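Local coordinates for protein hydroxylase (Rhodococcus sp., PDB 2OR0) that probably acts as a flavin-dependent hydroxylase of the acyl-CoA dehydrogenase family, inserting one atom of molecular oxygen into a substrate not yet identified, at residues E34-Q39 with A54-D59; V102-W107 with C252-G257; K149-F154 with E196-V201. All blocks are in the same frame, centred on the assembly; numbering follows the deposited sequence.

Contact 1 of 3, residues E34-Q39 with A54-D59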
loop_
_atom_site.group_PDB
_atom_site.type_symbol
_atom_site.label_atom_id
_atom_site.label_comp_id
_atom_site.label_asym_id
_atom_site.label_seq_id
_atom_site.Cartn_x
_atom_site.Cartn_y
_atom_site.Cartn_z
ATOM N N GLU A 34 -6.041 17.692 -11.914
ATOM C CA GLU A 34 -7.303 17.703 -12.634
ATOM C C GLU A 34 -7.346 16.574 -13.660
ATOM O O GLU A 34 -8.409 16.018 -13.911
ATOM C CB GLU A 34 -7.536 19.061 -13.309
ATOM C CG GLU A 34 -6.375 19.496 -14.237
ATOM C CD GLU A 34 -5.443 20.565 -13.635
ATOM O OE1 GLU A 34 -4.664 20.276 -12.678
ATOM O OE2 GLU A 34 -5.494 21.709 -14.159
ATOM N N GLU A 35 -6.185 16.229 -14.231
ATOM C CA GLU A 35 -6.088 15.114 -15.187
ATOM C C GLU A 35 -6.293 13.777 -14.470
ATOM O O GLU A 35 -6.923 12.875 -15.005
ATOM C CB GLU A 35 -4.748 15.113 -15.934
ATOM C CG GLU A 35 -4.603 16.188 -17.046
ATOM C CD GLU A 35 -3.897 17.467 -16.566
ATOM O OE1 GLU A 35 -4.308 18.040 -15.539
ATOM O OE2 GLU A 35 -2.913 17.901 -17.216
ATOM N N ILE A 36 -5.750 13.663 -13.259
ATOM C CA ILE A 36 -5.918 12.464 -12.447
ATOM C C ILE A 36 -7.402 12.251 -12.068
ATOM O O ILE A 36 -7.944 11.149 -12.244
ATOM C CB ILE A 36 -4.996 12.483 -11.213
ATOM C CG1 ILE A 36 -3.543 12.310 -11.665
ATOM C CG2 ILE A 36 -5.387 11.367 -10.215
ATOM C CD1 ILE A 36 -2.499 12.522 -10.576
ATOM N N ARG A 37 -8.046 13.305 -11.568
ATOM C CA ARG A 37 -9.471 13.256 -11.258
ATOM C C ARG A 37 -10.248 12.936 -12.534
ATOM O O ARG A 37 -11.238 12.215 -12.493
ATOM C CB ARG A 37 -9.954 14.573 -10.610
ATOM C CG ARG A 37 -9.356 14.815 -9.216
ATOM C CD ARG A 37 -9.996 15.998 -8.500
ATOM N NE ARG A 37 -9.765 17.228 -9.256
ATOM C CZ ARG A 37 -8.869 18.170 -8.947
ATOM N NH1 ARG A 37 -8.101 18.064 -7.859
ATOM N NH2 ARG A 37 -8.752 19.239 -9.737
ATOM N N GLY A 38 -9.753 13.445 -13.661
ATOM C CA GLY A 38 -10.355 13.230 -14.970
ATOM C C GLY A 38 -10.395 11.785 -15.459
ATOM O O GLY A 38 -11.247 11.454 -16.279
ATOM N N GLN A 39 -9.484 10.926 -14.990
ATOM C CA GLN A 39 -9.473 9.515 -15.414
ATOM C C GLN A 39 -10.241 8.569 -14.477
ATOM O O GLN A 39 -10.494 7.417 -14.829
ATOM C CB GLN A 39 -8.045 9.000 -15.579
ATOM C CG GLN A 39 -7.264 9.599 -16.751
ATOM C CD GLN A 39 -7.975 9.429 -18.077
ATOM O OE1 GLN A 39 -8.341 10.406 -18.717
ATOM N NE2 GLN A 39 -8.185 8.187 -18.487
ATOM N N ALA A 54 -2.475 5.422 -15.518
ATOM C CA ALA A 54 -1.186 4.795 -15.226
ATOM C C ALA A 54 -0.038 5.692 -15.688
ATOM O O ALA A 54 0.987 5.808 -14.994
ATOM C CB ALA A 54 -1.085 3.441 -15.891
ATOM N N GLY A 55 -0.232 6.321 -16.845
ATOM C CA GLY A 55 0.741 7.249 -17.454
ATOM C C GLY A 55 1.048 8.461 -16.593
ATOM O O GLY A 55 2.212 8.850 -16.450
ATOM N N LEU A 56 -0.009 9.041 -16.024
ATOM C CA LEU A 56 0.097 10.136 -15.067
ATOM C C LEU A 56 0.938 9.780 -13.843
ATOM O O LEU A 56 1.764 10.576 -13.407
ATOM C CB LEU A 56 -1.304 10.599 -14.647
ATOM C CG LEU A 56 -2.055 11.292 -15.797
ATOM C CD1 LEU A 56 -3.482 11.581 -15.419
ATOM C CD2 LEU A 56 -1.350 12.554 -16.218
ATOM N N LEU A 57 0.747 8.584 -13.297
ATOM C CA LEU A 57 1.581 8.130 -12.183
ATOM C C LEU A 57 3.010 7.812 -12.597
ATOM O O LEU A 57 3.947 8.136 -11.866
ATOM C CB LEU A 57 0.995 6.879 -11.500
ATOM C CG LEU A 57 -0.402 6.963 -10.899
ATOM C CD1 LEU A 57 -0.828 5.559 -10.476
ATOM C CD2 LEU A 57 -0.444 7.954 -9.717
ATOM N N ARG A 58 3.171 7.137 -13.738
ATOM C CA ARG A 58 4.496 6.732 -14.191
ATOM C C ARG A 58 5.359 7.963 -14.455
ATOM O O ARG A 58 6.476 8.040 -13.975
ATOM C CB ARG A 58 4.424 5.866 -15.456
ATOM C CG ARG A 58 5.698 5.037 -15.715
ATOM C CD ARG A 58 5.531 4.155 -16.944
ATOM N NE ARG A 58 4.352 3.282 -16.843
ATOM C CZ ARG A 58 4.381 1.996 -16.485
ATOM N NH1 ARG A 58 5.523 1.386 -16.206
ATOM N NH2 ARG A 58 3.257 1.301 -16.429
ATOM N N ASP A 59 4.810 8.917 -15.202
ATOM C CA ASP A 59 5.509 10.154 -15.564
ATOM C C ASP A 59 5.815 11.075 -14.388
ATOM O O ASP A 59 6.760 11.863 -14.452
ATOM C CB ASP A 59 4.690 10.951 -16.587
ATOM C CG ASP A 59 4.531 10.218 -17.911
ATOM O OD1 ASP A 59 5.294 9.258 -18.179
ATOM O OD2 ASP A 59 3.637 10.613 -18.690
#
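Leu56 reaches from helix 51-60 to the flank of helix 33-46 and rests one methyl against the backbone and side chains of Glu35 and Ile36. The methyl is CD1, which lies 3.7 Å from Glu35 C and 3.8 Å from Glu35 CB. The same methyl, Leu56 CD1, is also 3.8 Å from Ile36 CG1, and Leu56 CB follows at 4.1 Å from the same Ile36 CG1. The Leu56 and Ile36 side chains lie alongside one another, pointing opposite ways, and do not meet end on. Gln39 adds a looser touch one turn further on, its CG 4.5 Å from Leu56 CD1.

Leu56 holds CG opposite its own carbonyl carbon (chi1 -69°), extending the branch toward the neighbouring helix. Glu35 offers its CB to the contact, but a bend at chi2 (95°) turns the carboxylate away, so that only the hydrocarbon root packs. The amide of Gln39 is held by a hydrogen bond from NE2 to Thr50 OG1, just ahead of helix 51-60. Further out, Ile36 also packs on Leu91 of helix 78-91, while Leu57, on the turn beside Leu56, touches Val88 of that helix and Ser95 and Thr99 of helix 93-102.

No hydrogen bond links the two segments, whose axes approach to 10.2 Å and run roughly antiparallel, at 148°. This apolar packing of consecutive helices is consistent with the N-terminal all-helical domain of the acyl-CoA dehydrogenase fold.

Contact 2 of 3, residues V102-W107 with C252-G257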
loop_
_atom_site.group_PDB
_atom_site.type_symbol
_atom_site.label_atom_id
_atom_site.label_comp_id
_atom_site.label_asym_id
_atom_site.label_seq_id
_atom_site.Cartn_x
_atom_site.Cartn_y
_atom_site.Cartn_z
ATOM N N VAL A 102 2.511 -0.765 -5.480
ATOM C CA VAL A 102 3.509 -0.905 -6.528
ATOM C C VAL A 102 4.758 -0.084 -6.120
ATOM O O VAL A 102 5.885 -0.532 -6.329
ATOM C CB VAL A 102 2.951 -0.484 -7.905
ATOM C CG1 VAL A 102 3.997 -0.603 -9.004
ATOM C CG2 VAL A 102 1.743 -1.350 -8.293
ATOM N N GLY A 103 4.528 1.067 -5.459
ATOM C CA GLY A 103 5.593 1.918 -4.931
ATOM C C GLY A 103 6.490 1.358 -3.849
ATOM O O GLY A 103 7.588 1.875 -3.628
ATOM N N VAL A 104 6.041 0.320 -3.154
ATOM C CA VAL A 104 6.856 -0.308 -2.137
ATOM C C VAL A 104 7.811 -1.387 -2.696
ATOM O O VAL A 104 8.833 -1.733 -2.071
ATOM C CB VAL A 104 5.952 -0.869 -1.003
ATOM C CG1 VAL A 104 6.660 -1.932 -0.192
ATOM C CG2 VAL A 104 5.543 0.278 -0.082
ATOM N N HIS A 105 7.464 -1.935 -3.860
ATOM C CA HIS A 105 8.253 -3.026 -4.444
ATOM C C HIS A 105 9.727 -2.640 -4.742
ATOM O O HIS A 105 10.611 -3.460 -4.472
ATOM C CB HIS A 105 7.541 -3.643 -5.653
ATOM C CG HIS A 105 6.179 -4.192 -5.328
ATOM N ND1 HIS A 105 5.094 -4.034 -6.158
ATOM C CD2 HIS A 105 5.721 -4.858 -4.241
ATOM C CE1 HIS A 105 4.031 -4.596 -5.610
ATOM N NE2 HIS A 105 4.384 -5.098 -4.442
ATOM N N PRO A 106 9.985 -1.405 -5.259
ATOM C CA PRO A 106 11.363 -0.944 -5.463
ATOM C C PRO A 106 12.143 -0.882 -4.164
ATOM O O PRO A 106 13.362 -1.057 -4.166
ATOM C CB PRO A 106 11.185 0.471 -6.014
ATOM C CG PRO A 106 9.855 0.446 -6.680
ATOM C CD PRO A 106 9.030 -0.376 -5.726
ATOM N N TRP A 107 11.450 -0.644 -3.053
ATOM C CA TRP A 107 12.116 -0.590 -1.771
ATOM C C TRP A 107 12.712 -1.963 -1.414
ATOM O O TRP A 107 13.879 -2.062 -1.006
ATOM C CB TRP A 107 11.174 -0.043 -0.682
ATOM C CG TRP A 107 11.835 0.028 0.645
ATOM C CD1 TRP A 107 12.603 1.063 1.142
ATOM C CD2 TRP A 107 11.798 -0.973 1.667
ATOM N NE1 TRP A 107 13.048 0.740 2.400
ATOM C CE2 TRP A 107 12.581 -0.502 2.742
ATOM C CE3 TRP A 107 11.183 -2.238 1.773
ATOM C CZ2 TRP A 107 12.764 -1.243 3.915
ATOM C CZ3 TRP A 107 11.362 -2.966 2.930
ATOM C CH2 TRP A 107 12.137 -2.470 3.993
ATOM N N CYS A 252 7.289 -1.963 8.925
ATOM C CA CYS A 252 6.926 -0.583 8.821
ATOM C C CYS A 252 6.673 -0.203 7.363
ATOM O O CYS A 252 5.601 0.344 7.043
ATOM C CB CYS A 252 7.989 0.332 9.457
ATOM S SG CYS A 252 7.564 2.098 9.333
HETATM N N MSE A 253 7.621 -0.496 6.470
HETATM C CA MSE A 253 7.570 0.063 5.119
HETATM C C MSE A 253 6.452 -0.534 4.237
HETATM O O MSE A 253 5.824 0.182 3.419
HETATM C CB MSE A 253 8.934 -0.108 4.415
HETATM C CG MSE A 253 10.088 0.667 5.085
HETATM SE SE MSE A 253 9.737 2.603 5.092
HETATM C CE MSE A 253 9.532 2.967 3.256
ATOM N N PHE A 254 6.248 -1.844 4.360
ATOM C CA PHE A 254 5.285 -2.525 3.488
ATOM C C PHE A 254 3.866 -2.020 3.807
ATOM O O PHE A 254 3.205 -1.514 2.925
ATOM C CB PHE A 254 5.457 -4.075 3.532
ATOM C CG PHE A 254 4.239 -4.858 3.051
ATOM C CD1 PHE A 254 3.723 -4.685 1.772
ATOM C CD2 PHE A 254 3.629 -5.785 3.895
ATOM C CE1 PHE A 254 2.598 -5.404 1.363
ATOM C CE2 PHE A 254 2.518 -6.517 3.484
ATOM C CZ PHE A 254 2.013 -6.322 2.223
ATOM N N PRO A 255 3.411 -2.118 5.067
ATOM C CA PRO A 255 2.094 -1.554 5.385
ATOM C C PRO A 255 1.953 -0.019 5.291
ATOM O O PRO A 255 0.817 0.478 5.312
ATOM C CB PRO A 255 1.866 -1.998 6.815
ATOM C CG PRO A 255 2.750 -3.144 7.014
ATOM C CD PRO A 255 3.987 -2.792 6.233
ATOM N N LEU A 256 3.068 0.718 5.151
ATOM C CA LEU A 256 3.035 2.191 5.211
ATOM C C LEU A 256 2.306 2.763 4.013
ATOM O O LEU A 256 1.444 3.642 4.147
ATOM C CB LEU A 256 4.461 2.783 5.301
ATOM C CG LEU A 256 4.618 4.321 5.299
ATOM C CD1 LEU A 256 4.057 4.925 6.594
ATOM C CD2 LEU A 256 6.100 4.729 5.103
ATOM N N GLY A 257 2.658 2.265 2.828
ATOM C CA GLY A 257 1.996 2.690 1.608
ATOM C C GLY A 257 0.513 2.368 1.583
ATOM O O GLY A 257 -0.302 3.157 1.081
#
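Trp107 presents a face of its indole to Met253, here a selenomethionine, in a CH-pi contact backed by a longer Met-aromatic one. Met253 CG sits 3.8 Å from the centroid of the six-membered ring of Trp107, 24° off the ring normal, with Trp107 CZ2 its nearest atom at 3.5 Å. Beyond CG the chain folds at chi2 and chi3 and passes over the bicyclic system. Its SE stands above the five-membered ring of Trp107, 5.0 Å from that centroid, and its CE comes within 4.2 Å of Trp107 CD1. Trp107 turns CG opposite its backbone N (chi1 -180°), which swings the indole across to helix 250-277. Phe111 meets the same indole edge-to-face.

The segments join the N-terminal helical region to the first long helix of the C-terminal helical bundle, as in other acyl-CoA dehydrogenase folds.

Aliphatic packing is carried by Val104, whose two methyls divide the work. CG1 of Val104 lies 4.0 Å from Phe254 CA and approaches the edge of that residue's ring; CG2 of Val104 lies 3.5 Å from Met253 O, near the kink where Pro255 has no N-H to give to the preceding turn. Phe81 of helix 78-91 also touches Val104.

Polar support comes from outside the pair: Trp107 NE1 is hydrogen-bonded to Leu245 O, which restrains the rotation of the indole.

Contact 3 of 3, residues K149-F154 with E196-V201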
loop_
_atom_site.group_PDB
_atom_site.type_symbol
_atom_site.label_atom_id
_atom_site.label_comp_id
_atom_site.label_asym_id
_atom_site.label_seq_id
_atom_site.Cartn_x
_atom_site.Cartn_y
_atom_site.Cartn_z
ATOM N N LYS A 149 4.302 -22.929 -8.618
ATOM C CA LYS A 149 2.913 -23.110 -9.012
ATOM C C LYS A 149 1.984 -22.472 -7.968
ATOM O O LYS A 149 2.175 -22.648 -6.774
ATOM C CB LYS A 149 2.588 -24.599 -9.130
ATOM C CG LYS A 149 1.208 -24.841 -9.681
ATOM C CD LYS A 149 0.697 -26.248 -9.444
ATOM C CE LYS A 149 -0.625 -26.415 -10.229
ATOM N NZ LYS A 149 -1.502 -27.209 -9.402
ATOM N N GLY A 150 0.959 -21.774 -8.424
ATOM C CA GLY A 150 -0.082 -21.300 -7.505
ATOM C C GLY A 150 -1.071 -20.323 -8.128
ATOM O O GLY A 150 -1.003 -20.006 -9.327
ATOM N N ARG A 151 -2.009 -19.865 -7.298
ATOM C CA ARG A 151 -2.987 -18.853 -7.680
ATOM C C ARG A 151 -3.008 -17.801 -6.554
ATOM O O ARG A 151 -3.213 -18.136 -5.387
ATOM C CB ARG A 151 -4.378 -19.482 -7.885
ATOM C CG ARG A 151 -5.458 -18.453 -8.287
ATOM C CD ARG A 151 -6.672 -19.036 -9.009
ATOM N NE ARG A 151 -7.610 -17.948 -9.352
ATOM C CZ ARG A 151 -8.584 -18.015 -10.265
ATOM N NH1 ARG A 151 -8.789 -19.125 -10.972
ATOM N NH2 ARG A 151 -9.384 -16.968 -10.469
ATOM N N TRP A 152 -2.765 -16.549 -6.927
ATOM C CA TRP A 152 -2.715 -15.434 -5.986
ATOM C C TRP A 152 -3.862 -14.501 -6.342
ATOM O O TRP A 152 -4.249 -14.436 -7.493
ATOM C CB TRP A 152 -1.397 -14.647 -6.126
ATOM C CG TRP A 152 -0.158 -15.394 -5.675
ATOM C CD1 TRP A 152 0.514 -15.241 -4.497
ATOM C CD2 TRP A 152 0.565 -16.390 -6.426
ATOM N NE1 TRP A 152 1.604 -16.083 -4.458
ATOM C CE2 TRP A 152 1.660 -16.799 -5.628
ATOM C CE3 TRP A 152 0.401 -16.957 -7.694
ATOM C CZ2 TRP A 152 2.593 -17.764 -6.059
ATOM C CZ3 TRP A 152 1.328 -17.925 -8.121
ATOM C CH2 TRP A 152 2.400 -18.320 -7.292
ATOM N N SER A 153 -4.383 -13.774 -5.365
ATOM C CA SER A 153 -5.399 -12.760 -5.631
ATOM C C SER A 153 -4.911 -11.374 -5.196
ATOM O O SER A 153 -3.870 -11.264 -4.540
ATOM C CB SER A 153 -6.688 -13.136 -4.884
ATOM O OG SER A 153 -6.385 -13.330 -3.526
ATOM N N PHE A 154 -5.675 -10.328 -5.546
ATOM C CA PHE A 154 -5.385 -8.952 -5.120
ATOM C C PHE A 154 -4.044 -8.449 -5.688
ATOM O O PHE A 154 -3.279 -7.800 -4.974
ATOM C CB PHE A 154 -5.401 -8.830 -3.578
ATOM C CG PHE A 154 -6.020 -7.532 -3.028
ATOM C CD1 PHE A 154 -6.917 -7.582 -1.939
ATOM C CD2 PHE A 154 -5.669 -6.262 -3.535
ATOM C CE1 PHE A 154 -7.468 -6.385 -1.383
ATOM C CE2 PHE A 154 -6.229 -5.077 -3.003
ATOM C CZ PHE A 154 -7.123 -5.136 -1.931
ATOM N N GLU A 196 -8.699 -12.796 -16.041
ATOM C CA GLU A 196 -9.742 -11.782 -16.267
ATOM C C GLU A 196 -10.999 -12.050 -15.435
ATOM O O GLU A 196 -11.254 -13.184 -15.024
ATOM C CB GLU A 196 -10.116 -11.682 -17.769
ATOM C CG GLU A 196 -9.073 -10.992 -18.668
ATOM C CD GLU A 196 -8.579 -9.629 -18.113
ATOM O OE1 GLU A 196 -9.423 -8.749 -17.784
ATOM O OE2 GLU A 196 -7.344 -9.445 -18.007
ATOM N N ASP A 197 -11.770 -10.994 -15.183
ATOM C CA ASP A 197 -13.043 -11.082 -14.430
ATOM C C ASP A 197 -12.917 -11.608 -12.994
ATOM O O ASP A 197 -13.817 -12.249 -12.460
ATOM C CB ASP A 197 -14.099 -11.859 -15.247
ATOM C CG ASP A 197 -14.236 -11.317 -16.658
ATOM O OD1 ASP A 197 -14.530 -10.108 -16.802
ATOM O OD2 ASP A 197 -14.013 -12.075 -17.638
ATOM N N THR A 198 -11.792 -11.320 -12.361
ATOM C CA THR A 198 -11.560 -11.765 -10.997
ATOM C C THR A 198 -11.501 -10.544 -10.033
ATOM O O THR A 198 -11.144 -10.666 -8.872
ATOM C CB THR A 198 -10.259 -12.561 -10.912
ATOM O OG1 THR A 198 -9.185 -11.774 -11.468
ATOM C CG2 THR A 198 -10.400 -13.924 -11.667
ATOM N N TRP A 199 -11.858 -9.372 -10.532
ATOM C CA TRP A 199 -11.878 -8.178 -9.677
ATOM C C TRP A 199 -13.220 -7.440 -9.821
ATOM O O TRP A 199 -13.268 -6.287 -10.239
ATOM C CB TRP A 199 -10.660 -7.286 -10.014
ATOM C CG TRP A 199 -10.419 -6.138 -9.023
ATOM C CD1 TRP A 199 -10.460 -4.799 -9.311
ATOM C CD2 TRP A 199 -10.156 -6.243 -7.618
ATOM N NE1 TRP A 199 -10.199 -4.058 -8.174
ATOM C CE2 TRP A 199 -10.019 -4.915 -7.118
ATOM C CE3 TRP A 199 -10.033 -7.325 -6.724
ATOM C CZ2 TRP A 199 -9.757 -4.642 -5.770
ATOM C CZ3 TRP A 199 -9.763 -7.058 -5.391
ATOM C CH2 TRP A 199 -9.626 -5.721 -4.919
ATOM N N ASP A 200 -14.320 -8.122 -9.520
ATOM C CA ASP A 200 -15.627 -7.473 -9.530
ATOM C C ASP A 200 -16.062 -7.246 -8.070
ATOM O O ASP A 200 -16.768 -8.064 -7.467
ATOM C CB ASP A 200 -16.629 -8.330 -10.322
ATOM C CG ASP A 200 -17.945 -7.612 -10.586
ATOM O OD1 ASP A 200 -18.066 -6.410 -10.270
ATOM O OD2 ASP A 200 -18.870 -8.279 -11.111
ATOM N N VAL A 201 -15.606 -6.120 -7.511
ATOM C CA VAL A 201 -15.628 -5.844 -6.062
ATOM C C VAL A 201 -16.327 -4.518 -5.722
ATOM O O VAL A 201 -16.564 -3.684 -6.591
ATOM C CB VAL A 201 -14.171 -5.813 -5.482
ATOM C CG1 VAL A 201 -13.525 -7.197 -5.578
ATOM C CG2 VAL A 201 -13.309 -4.717 -6.208
#
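Phe154 and Trp199 meet as an edge-to-face aromatic pair, Trp199 supplying the edge and Phe154 the face. The pair joins the end of strand 145-155 to the irregular loop that follows strand 193-195, within the beta domain expected of the acyl-CoA dehydrogenase fold. The two ring planes stand at 51°, a tilted arrangement well short of a perpendicular T, and the centroid of the Phe154 ring is 5.0 Å from that of the six-membered ring of Trp199. Trp199 CH2 does the touching: it lies over the centre of the Phe154 ring and comes within 3.9 Å of Phe154 CZ.

The indole is also packed by its own segment. Trp199 carries CG opposite its backbone N (chi1 -169°), and the methyl CG2 of Val201, two residues on, lies 3.4 Å above the indole plane, over its centre. A hydrogen bond from Trp199 NE1 to Leu204 O restrains the rotation of the ring. The CB of Phe154 does not point at the loop; a left-handed backbone and a chi1 of -141°, outside the usual staggered positions, together carry its ring over to Trp199 CH2.

A second, more exposed meeting lies alongside. The chain of Arg151 is extended from CG to NE and comes toward Thr198 from the opposite direction. It brings NH2 of Arg151 to 3.4 Å from CG2 of Thr198, the methyl lying at the edge of the guanidinium near its plane. This is a packing contact; the charge of Arg151 is paired with Asp211 by a salt bridge from NH2 to OD2. The backbone of Asp211 also meets the threonine: Thr198 OG1 is hydrogen-bonded to Asp211 N and to Val195 O.

From the N terminus, contact 1 closes first: only 14 residues, 10 of them helical, separate its segments, and both lie in the N-terminal helices. Contact 2 opens only after that, at residues 102-107, and does not close until helix 250-277, so it spans 144 residues and brings a late part of the N-terminal helical region against the C-terminal bundle. The beta domain is built in between. Contact 3 opens and closes inside that long span, joining 149-154 to 196-201 across 41 residues. None of the three cross. They remain separate in space as well: centres lie about 21 to 25 Å apart, and contact 2 is the most central.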